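Local coordinates for protein neuraminidase (Influenza A virus, PDB 4GDI) that forms a neuraminidase-like beta-propeller tetramer that may cleave terminal sialic acid, although its putative active site has diverged, at residues A[55-60]-A[91-96]; A[125-130]-A[135-140]; A[210-215]-A[220-225]. All coordinates share one frame; numbering follows the deposited sequence.

Overall arrangement
From the N terminus, the three contacts follow one another along the chain; none nests within another or crosses it. Contact 1 comes first and closes a loop of 30 residues, bringing strand 94-98 back near strand 53-64 in one propeller sheet. Contact 2 pairs strands 124-129 and 132-138 in the next sheet, across a short turn. The two touch lightly, K128 NZ lying 3.8 Å from I96 O, and both also reach the second subunit. Contact 3 joins strands 208-214 and 224-228 around a calcium-binding turn. It lies across the chain's centre from contact 1, with centres about 28 Å apart, and touches neither of the others.

Contact 1 (A[55-60]-A[91-96]); sequences KFFIAY and STSEMI
F56 and I96 make the main contact between two strands of one antiparallel sheet of the beta-propeller. The strands are not direct neighbours. Strand 78-83 runs between them and pairs with both, so 55-60 and 91-96 meet through side chains alone and exchange no hydrogen bonds. The nearest alpha carbons, CA of F56 and CA of I96, are still 9.3 Å apart.

I96 spans much of that gap. Its CG1 sits beside the backbone N, and the chain is extended from there (chi2 172°), which carries CD1 out to the phenyl group. CD1 reaches the CD2-CE2 bond of the ring, with I96 CD1 3.7 Å from F56 CE2. The methyl comes in obliquely, and the two side chains cross at about a right angle. The F56 ring also meets the ring of W111.

The second touch lies nearer the start of 91-96, where F57 comes close to S93. In F57, CG lies between the backbone N and the carbonyl carbon (chi1 64°), and the ring extends towards the loop before strand 94-98. The hydroxyl of S93 is engaged elsewhere: it hydrogen-bonds T82 OG1 on the intervening strand and has a weak bond to T89 O. F57 also packs on T82, so this threonine lies beside both partners. On the same strand as I96, M95 makes backbone hydrogen bonds to the second subunit and packs on H25 of that subunit. Across the contact itself, S93 OG stands at the edge of the F57 ring, near its plane, 4.2 Å from CZ of F57.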
# COMPACT_ATOMS: atom_id res chain seq x y z
N LYS A 55 -9.28 3.46 -12.75
CA LYS A 55 -9.83 2.56 -13.76
C LYS A 55 -10.86 1.66 -13.09
O LYS A 55 -10.53 0.90 -12.18
CB LYS A 55 -8.72 1.72 -14.38
CG LYS A 55 -9.22 0.67 -15.36
CD LYS A 55 -8.07 -0.01 -16.10
CE LYS A 55 -8.07 -1.51 -15.87
NZ LYS A 55 -6.77 -2.15 -16.20
N PHE A 56 -12.11 1.77 -13.53
CA PHE A 56 -13.17 0.86 -13.13
C PHE A 56 -13.33 -0.17 -14.24
O PHE A 56 -13.28 0.17 -15.42
CB PHE A 56 -14.48 1.62 -12.93
CG PHE A 56 -14.49 2.53 -11.73
CD1 PHE A 56 -13.88 3.76 -11.79
CD2 PHE A 56 -15.12 2.14 -10.56
CE1 PHE A 56 -13.89 4.58 -10.69
CE2 PHE A 56 -15.13 2.97 -9.47
CZ PHE A 56 -14.52 4.18 -9.53
N PHE A 57 -13.56 -1.43 -13.87
CA PHE A 57 -13.62 -2.50 -14.86
C PHE A 57 -14.24 -3.78 -14.34
O PHE A 57 -14.29 -4.02 -13.13
CB PHE A 57 -12.21 -2.80 -15.39
CG PHE A 57 -11.27 -3.34 -14.35
CD1 PHE A 57 -10.53 -2.49 -13.55
CD2 PHE A 57 -11.10 -4.71 -14.20
CE1 PHE A 57 -9.65 -3.00 -12.60
CE2 PHE A 57 -10.22 -5.22 -13.25
CZ PHE A 57 -9.50 -4.36 -12.45
N ILE A 58 -14.74 -4.61 -15.26
CA ILE A 58 -15.23 -5.93 -14.90
C ILE A 58 -14.05 -6.88 -15.06
O ILE A 58 -13.42 -6.92 -16.12
CB ILE A 58 -16.40 -6.38 -15.79
CG1 ILE A 58 -17.48 -5.30 -15.87
CG2 ILE A 58 -16.99 -7.68 -15.28
CD1 ILE A 58 -18.06 -4.89 -14.51
N ALA A 59 -13.75 -7.66 -14.02
CA ALA A 59 -12.66 -8.64 -14.11
C ALA A 59 -13.17 -9.90 -14.77
O ALA A 59 -14.29 -10.33 -14.52
CB ALA A 59 -12.13 -8.97 -12.73
N TYR A 60 -12.34 -10.51 -15.62
CA TYR A 60 -12.73 -11.78 -16.21
C TYR A 60 -11.66 -12.86 -16.08
O TYR A 60 -11.90 -14.02 -16.45
CB TYR A 60 -13.12 -11.63 -17.68
CG TYR A 60 -11.99 -11.33 -18.61
CD1 TYR A 60 -11.24 -12.36 -19.17
CD2 TYR A 60 -11.68 -10.03 -18.96
CE1 TYR A 60 -10.21 -12.10 -20.05
CE2 TYR A 60 -10.65 -9.75 -19.83
CZ TYR A 60 -9.92 -10.78 -20.38
OH TYR A 60 -8.89 -10.49 -21.25
N SER A 91 -2.84 -6.89 -5.39
CA SER A 91 -2.41 -5.96 -4.35
C SER A 91 -2.91 -4.53 -4.60
O SER A 91 -3.04 -3.75 -3.66
CB SER A 91 -0.88 -5.93 -4.27
OG SER A 91 -0.34 -7.24 -4.23
N THR A 92 -3.17 -4.19 -5.85
CA THR A 92 -3.46 -2.80 -6.20
C THR A 92 -4.94 -2.55 -6.52
O THR A 92 -5.36 -1.41 -6.63
CB THR A 92 -2.66 -2.38 -7.43
OG1 THR A 92 -3.05 -3.21 -8.54
CG2 THR A 92 -1.18 -2.52 -7.19
N SER A 93 -5.71 -3.62 -6.71
CA SER A 93 -7.08 -3.49 -7.20
C SER A 93 -8.06 -3.86 -6.12
O SER A 93 -7.83 -4.79 -5.35
CB SER A 93 -7.32 -4.41 -8.41
OG SER A 93 -6.49 -4.06 -9.51
N GLU A 94 -9.16 -3.12 -6.05
CA GLU A 94 -10.19 -3.36 -5.05
C GLU A 94 -11.44 -3.90 -5.73
O GLU A 94 -11.90 -3.34 -6.72
CB GLU A 94 -10.51 -2.05 -4.33
CG GLU A 94 -11.76 -2.06 -3.49
CD GLU A 94 -12.07 -0.70 -2.89
OE1 GLU A 94 -11.35 0.27 -3.21
OE2 GLU A 94 -13.04 -0.61 -2.11
N MET A 95 -11.99 -4.99 -5.21
CA MET A 95 -13.28 -5.47 -5.68
C MET A 95 -14.38 -4.63 -5.03
O MET A 95 -14.38 -4.46 -3.82
CB MET A 95 -13.46 -6.95 -5.35
CG MET A 95 -14.80 -7.51 -5.83
SD MET A 95 -15.23 -9.07 -5.02
CE MET A 95 -14.29 -10.26 -5.95
N ILE A 96 -15.28 -4.08 -5.84
CA ILE A 96 -16.31 -3.16 -5.34
C ILE A 96 -17.68 -3.80 -5.14
O ILE A 96 -18.26 -3.71 -4.07
CB ILE A 96 -16.47 -1.94 -6.28
CG1 ILE A 96 -15.16 -1.14 -6.34
CG2 ILE A 96 -17.60 -1.04 -5.78
CD1 ILE A 96 -15.17 -0.06 -7.37

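Contact 2 (A[125-130]-A[135-140]); sequences IMIKYG and DTFSAS
F137 has CG between its backbone N and carbonyl carbon (chi1 55°), and this swings the ring across towards I125. I125 in turn has CG1 beside its own backbone N (chi1 -79°), while CG2 is anti to that N. The two side chains then lie side by side and point the same way. The ring receives I125 CB over one face in a CH-pi contact, with I125 CB 4.2 Å from the centroid of the F137 ring. The contact is offset toward the rim. Both branches of the isoleucine share in it: I125 CG2 and I125 CD1 are each 3.9 Å from F137 CZ. I127 adds its CD1 at the ring edge, 4.2 Å from F137 CE2. Y177, on strand 173-180 of the next sheet, stacks with the same ring.

The backbones pair as antiparallel strands. I125 with F137 and I127 with D135 are hydrogen-bonded pairs. I125 N donates to F137 O at 2.8 Å in a nearly straight bond, and F137 N returns one to I125 O. A third bond runs from I127 N to D135 O, with the donor tilted out of the carbonyl plane. Between them M126 and T136 form a non-hydrogen-bonded pair, where M126 CB meets T136 CG2 at 3.8 Å on the other side of the sheet. T136 also packs on I362 of the second subunit.

The carboxylate of D135 turns away from I127. Its OD2 accepts a hydrogen bond from V184 N, and its OD1 a weak one from T136 N. D135 is a calcium ligand in a structure of this protein, although no ion is bound there in this chain. The whole is an antiparallel beta hairpin, 124-129 with 132-138, at one side of a four-stranded propeller sheet.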
# COMPACT_ATOMS: atom_id res chain seq x y z
N ILE A 125 -30.68 -3.62 -11.08
CA ILE A 125 -29.59 -2.71 -10.79
C ILE A 125 -29.59 -2.40 -9.30
O ILE A 125 -30.66 -2.28 -8.69
CB ILE A 125 -29.71 -1.42 -11.66
CG1 ILE A 125 -29.19 -1.72 -13.07
CG2 ILE A 125 -28.93 -0.26 -11.04
CD1 ILE A 125 -29.50 -0.63 -14.11
N MET A 126 -28.40 -2.33 -8.71
CA MET A 126 -28.27 -1.78 -7.37
C MET A 126 -27.28 -0.62 -7.36
O MET A 126 -26.35 -0.55 -8.18
CB MET A 126 -27.90 -2.85 -6.33
CG MET A 126 -26.66 -3.63 -6.59
SD MET A 126 -26.34 -4.93 -5.34
CE MET A 126 -25.23 -5.93 -6.32
N ILE A 127 -27.53 0.30 -6.44
CA ILE A 127 -26.77 1.53 -6.33
C ILE A 127 -26.17 1.58 -4.95
O ILE A 127 -26.85 1.29 -3.95
CB ILE A 127 -27.67 2.75 -6.55
CG1 ILE A 127 -28.48 2.56 -7.84
CG2 ILE A 127 -26.85 4.03 -6.57
CD1 ILE A 127 -29.44 3.69 -8.14
N LYS A 128 -24.89 1.92 -4.90
CA LYS A 128 -24.18 2.10 -3.64
C LYS A 128 -23.71 3.55 -3.55
O LYS A 128 -23.18 4.11 -4.52
CB LYS A 128 -22.99 1.14 -3.61
CG LYS A 128 -22.39 0.87 -2.25
CD LYS A 128 -21.38 -0.27 -2.37
CE LYS A 128 -20.47 -0.38 -1.16
NZ LYS A 128 -19.26 -1.21 -1.43
N TYR A 129 -23.93 4.17 -2.39
CA TYR A 129 -23.39 5.50 -2.14
C TYR A 129 -22.47 5.36 -0.93
O TYR A 129 -22.91 4.97 0.14
CB TYR A 129 -24.52 6.50 -1.87
CG TYR A 129 -24.05 7.93 -1.80
CD1 TYR A 129 -23.63 8.60 -2.93
CD2 TYR A 129 -24.03 8.61 -0.59
CE1 TYR A 129 -23.21 9.90 -2.87
CE2 TYR A 129 -23.61 9.92 -0.51
CZ TYR A 129 -23.20 10.56 -1.65
OH TYR A 129 -22.76 11.86 -1.59
N GLY A 130 -21.19 5.66 -1.11
CA GLY A 130 -20.21 5.28 -0.10
C GLY A 130 -20.23 3.78 0.17
O GLY A 130 -20.18 2.97 -0.76
N ASP A 135 -30.21 1.82 -3.10
CA ASP A 135 -31.37 1.66 -3.97
C ASP A 135 -31.19 0.51 -4.94
O ASP A 135 -30.07 0.08 -5.21
CB ASP A 135 -31.64 2.96 -4.75
CG ASP A 135 -33.13 3.30 -4.82
OD1 ASP A 135 -33.96 2.39 -4.60
OD2 ASP A 135 -33.47 4.47 -5.11
N THR A 136 -32.32 0.01 -5.42
CA THR A 136 -32.36 -1.04 -6.41
C THR A 136 -33.59 -0.86 -7.28
O THR A 136 -34.59 -0.28 -6.84
CB THR A 136 -32.50 -2.42 -5.76
OG1 THR A 136 -33.75 -2.47 -5.05
CG2 THR A 136 -31.36 -2.69 -4.81
N PHE A 137 -33.51 -1.37 -8.51
CA PHE A 137 -34.69 -1.52 -9.34
C PHE A 137 -34.48 -2.63 -10.39
O PHE A 137 -33.35 -2.97 -10.72
CB PHE A 137 -35.10 -0.19 -9.98
CG PHE A 137 -34.01 0.48 -10.78
CD1 PHE A 137 -33.85 0.20 -12.12
CD2 PHE A 137 -33.17 1.40 -10.18
CE1 PHE A 137 -32.85 0.83 -12.86
CE2 PHE A 137 -32.15 2.03 -10.91
CZ PHE A 137 -32.00 1.74 -12.26
N SER A 138 -35.57 -3.19 -10.88
CA SER A 138 -35.53 -4.36 -11.75
C SER A 138 -35.94 -4.03 -13.18
O SER A 138 -36.63 -3.05 -13.42
CB SER A 138 -36.46 -5.44 -11.21
OG SER A 138 -36.06 -5.86 -9.92
N ALA A 139 -35.54 -4.89 -14.11
CA ALA A 139 -35.97 -4.78 -15.49
C ALA A 139 -37.48 -4.62 -15.56
O ALA A 139 -38.21 -5.18 -14.75
CB ALA A 139 -35.57 -6.03 -16.25
N SER A 140 -37.95 -3.85 -16.54
CA SER A 140 -39.39 -3.71 -16.74
C SER A 140 -39.80 -3.90 -18.19
O SER A 140 -40.98 -3.94 -18.50
CB SER A 140 -39.86 -2.34 -16.23
OG SER A 140 -39.34 -1.30 -17.04

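Contact 3 (A[210-215]-A[220-225]); sequences KCTGTN and AKRPLL. With CA (calcium ion), chain R.
R222 is the first residue of 220-225 to touch 210-215, meeting T212, G213 and T214. Just before it, K221 O is linked to N215 N through a water, which accepts from N215 N and donates to K221 O. The lysine side chain leads elsewhere, with its NZ bonded to K257 O.

The R222 chain is extended from CG to NE and runs beside T214, which puts R222 NH1 2.9 Å from T214 OG1. I267 is the main polar partner of both side chains, and R222 NH2 hydrogen-bonds its O. On the way R222 CB passes G213 O at 3.3 Å, and T212 CG2 packs against the same CB. The guanidinium then turns its edge toward G213 O. The R222 side chain also comes within about 4 Å of that of D245, a calcium ligand.

P223 gives the first direct backbone bond, just before the strand begins at L224. G213 N donates to P223 O at 2.9 Å, nearly in line with the carbonyl. The proline ring turns its CD toward N215 CB.

L224 lies alongside T212, pointing the same way. Its CD2 comes 3.4 Å from T212 OG1, whose hydrogen-bond partner is I271 N. L225 closes the walk with a reciprocal pair: L225 N donates to C211 O at 2.9 Å, and C211 N donates to L225 O at 2.8 Å. Their side chains share one side of the sheet. C211 is further tied by a disulfide to C202 on the adjoining strand.

This is a beta hairpin of the propeller whose turn holds a calcium ion. N215 O binds the ion at 2.3 Å, together with D219 O, D245 OD2, G263 O, G265 O and a second water. The ion probably polarises the N215 carbonyl. The hairpin is thus joined by direct backbone bonds along its strands, and by a water near its turn, where the calcium ion sits.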
# COMPACT_ATOMS: atom_id res chain seq x y z
N LYS A 210 -24.00 16.13 -21.78
CA LYS A 210 -23.93 15.75 -23.18
C LYS A 210 -23.34 14.36 -23.28
O LYS A 210 -22.29 14.10 -22.69
CB LYS A 210 -23.07 16.77 -23.92
CG LYS A 210 -23.73 18.14 -23.99
CD LYS A 210 -22.86 19.14 -24.68
CE LYS A 210 -23.38 20.56 -24.46
NZ LYS A 210 -22.41 21.51 -25.05
N CYS A 211 -24.01 13.48 -24.03
CA CYS A 211 -23.60 12.09 -24.13
C CYS A 211 -23.54 11.64 -25.59
O CYS A 211 -24.33 12.08 -26.43
CB CYS A 211 -24.60 11.18 -23.42
SG CYS A 211 -24.93 11.56 -21.72
N THR A 212 -22.62 10.74 -25.89
CA THR A 212 -22.58 10.11 -27.19
C THR A 212 -23.01 8.68 -27.02
O THR A 212 -22.58 8.01 -26.08
CB THR A 212 -21.20 10.11 -27.81
OG1 THR A 212 -20.72 11.44 -27.92
CG2 THR A 212 -21.27 9.48 -29.24
N GLY A 213 -23.88 8.23 -27.91
CA GLY A 213 -24.35 6.86 -27.92
C GLY A 213 -23.71 6.00 -28.99
O GLY A 213 -22.91 6.47 -29.81
N THR A 214 -24.03 4.71 -28.95
CA THR A 214 -23.65 3.78 -29.99
C THR A 214 -24.92 3.10 -30.46
O THR A 214 -25.66 2.53 -29.65
CB THR A 214 -22.66 2.75 -29.47
OG1 THR A 214 -21.43 3.39 -29.14
CG2 THR A 214 -22.38 1.64 -30.55
N ASN A 215 -25.23 3.22 -31.74
CA ASN A 215 -26.41 2.59 -32.31
C ASN A 215 -26.03 1.24 -32.90
O ASN A 215 -25.36 1.17 -33.93
CB ASN A 215 -27.04 3.49 -33.39
CG ASN A 215 -28.38 2.96 -33.89
OD1 ASN A 215 -28.61 1.75 -33.94
ND2 ASN A 215 -29.26 3.87 -34.28
N ALA A 220 -24.45 3.98 -38.40
CA ALA A 220 -23.01 4.03 -38.28
C ALA A 220 -22.56 5.44 -37.88
O ALA A 220 -21.39 5.67 -37.61
CB ALA A 220 -22.35 3.59 -39.60
N LYS A 221 -23.49 6.38 -37.85
CA LYS A 221 -23.23 7.64 -37.16
C LYS A 221 -23.53 7.35 -35.70
O LYS A 221 -24.21 6.37 -35.38
CB LYS A 221 -24.13 8.77 -37.68
CG LYS A 221 -23.56 9.51 -38.88
CD LYS A 221 -24.60 10.46 -39.48
CE LYS A 221 -24.03 11.22 -40.68
NZ LYS A 221 -24.98 12.24 -41.18
N ARG A 222 -23.01 8.18 -34.81
CA ARG A 222 -23.33 8.04 -33.38
C ARG A 222 -24.37 9.06 -33.03
O ARG A 222 -24.17 10.25 -33.25
CB ARG A 222 -22.08 8.24 -32.53
CG ARG A 222 -20.98 7.26 -32.84
CD ARG A 222 -19.79 7.49 -31.93
NE ARG A 222 -18.72 6.52 -32.14
CZ ARG A 222 -18.75 5.27 -31.67
NH1 ARG A 222 -19.80 4.84 -31.00
NH2 ARG A 222 -17.72 4.46 -31.89
N PRO A 223 -25.52 8.61 -32.50
CA PRO A 223 -26.52 9.56 -32.00
C PRO A 223 -26.01 10.31 -30.77
O PRO A 223 -25.19 9.79 -30.00
CB PRO A 223 -27.70 8.66 -31.63
CG PRO A 223 -27.07 7.34 -31.29
CD PRO A 223 -25.86 7.21 -32.19
N LEU A 224 -26.50 11.52 -30.59
CA LEU A 224 -26.06 12.37 -29.49
C LEU A 224 -27.21 12.79 -28.61
O LEU A 224 -28.32 13.05 -29.08
CB LEU A 224 -25.39 13.62 -30.03
CG LEU A 224 -24.19 13.32 -30.92
CD1 LEU A 224 -23.70 14.58 -31.59
CD2 LEU A 224 -23.08 12.67 -30.10
N LEU A 225 -26.93 12.88 -27.32
CA LEU A 225 -27.96 13.28 -26.38
C LEU A 225 -27.47 14.52 -25.63
O LEU A 225 -26.32 14.59 -25.21
CB LEU A 225 -28.25 12.14 -25.41
CG LEU A 225 -29.12 12.44 -24.19
CD1 LEU A 225 -30.58 12.70 -24.56
CD2 LEU A 225 -29.01 11.28 -23.19
CA CA R . -23.73 0.99 -35.51
O HOH W 1 -23.56 4.45 -33.67
O HOH W 2 -22.18 0.57 -37.32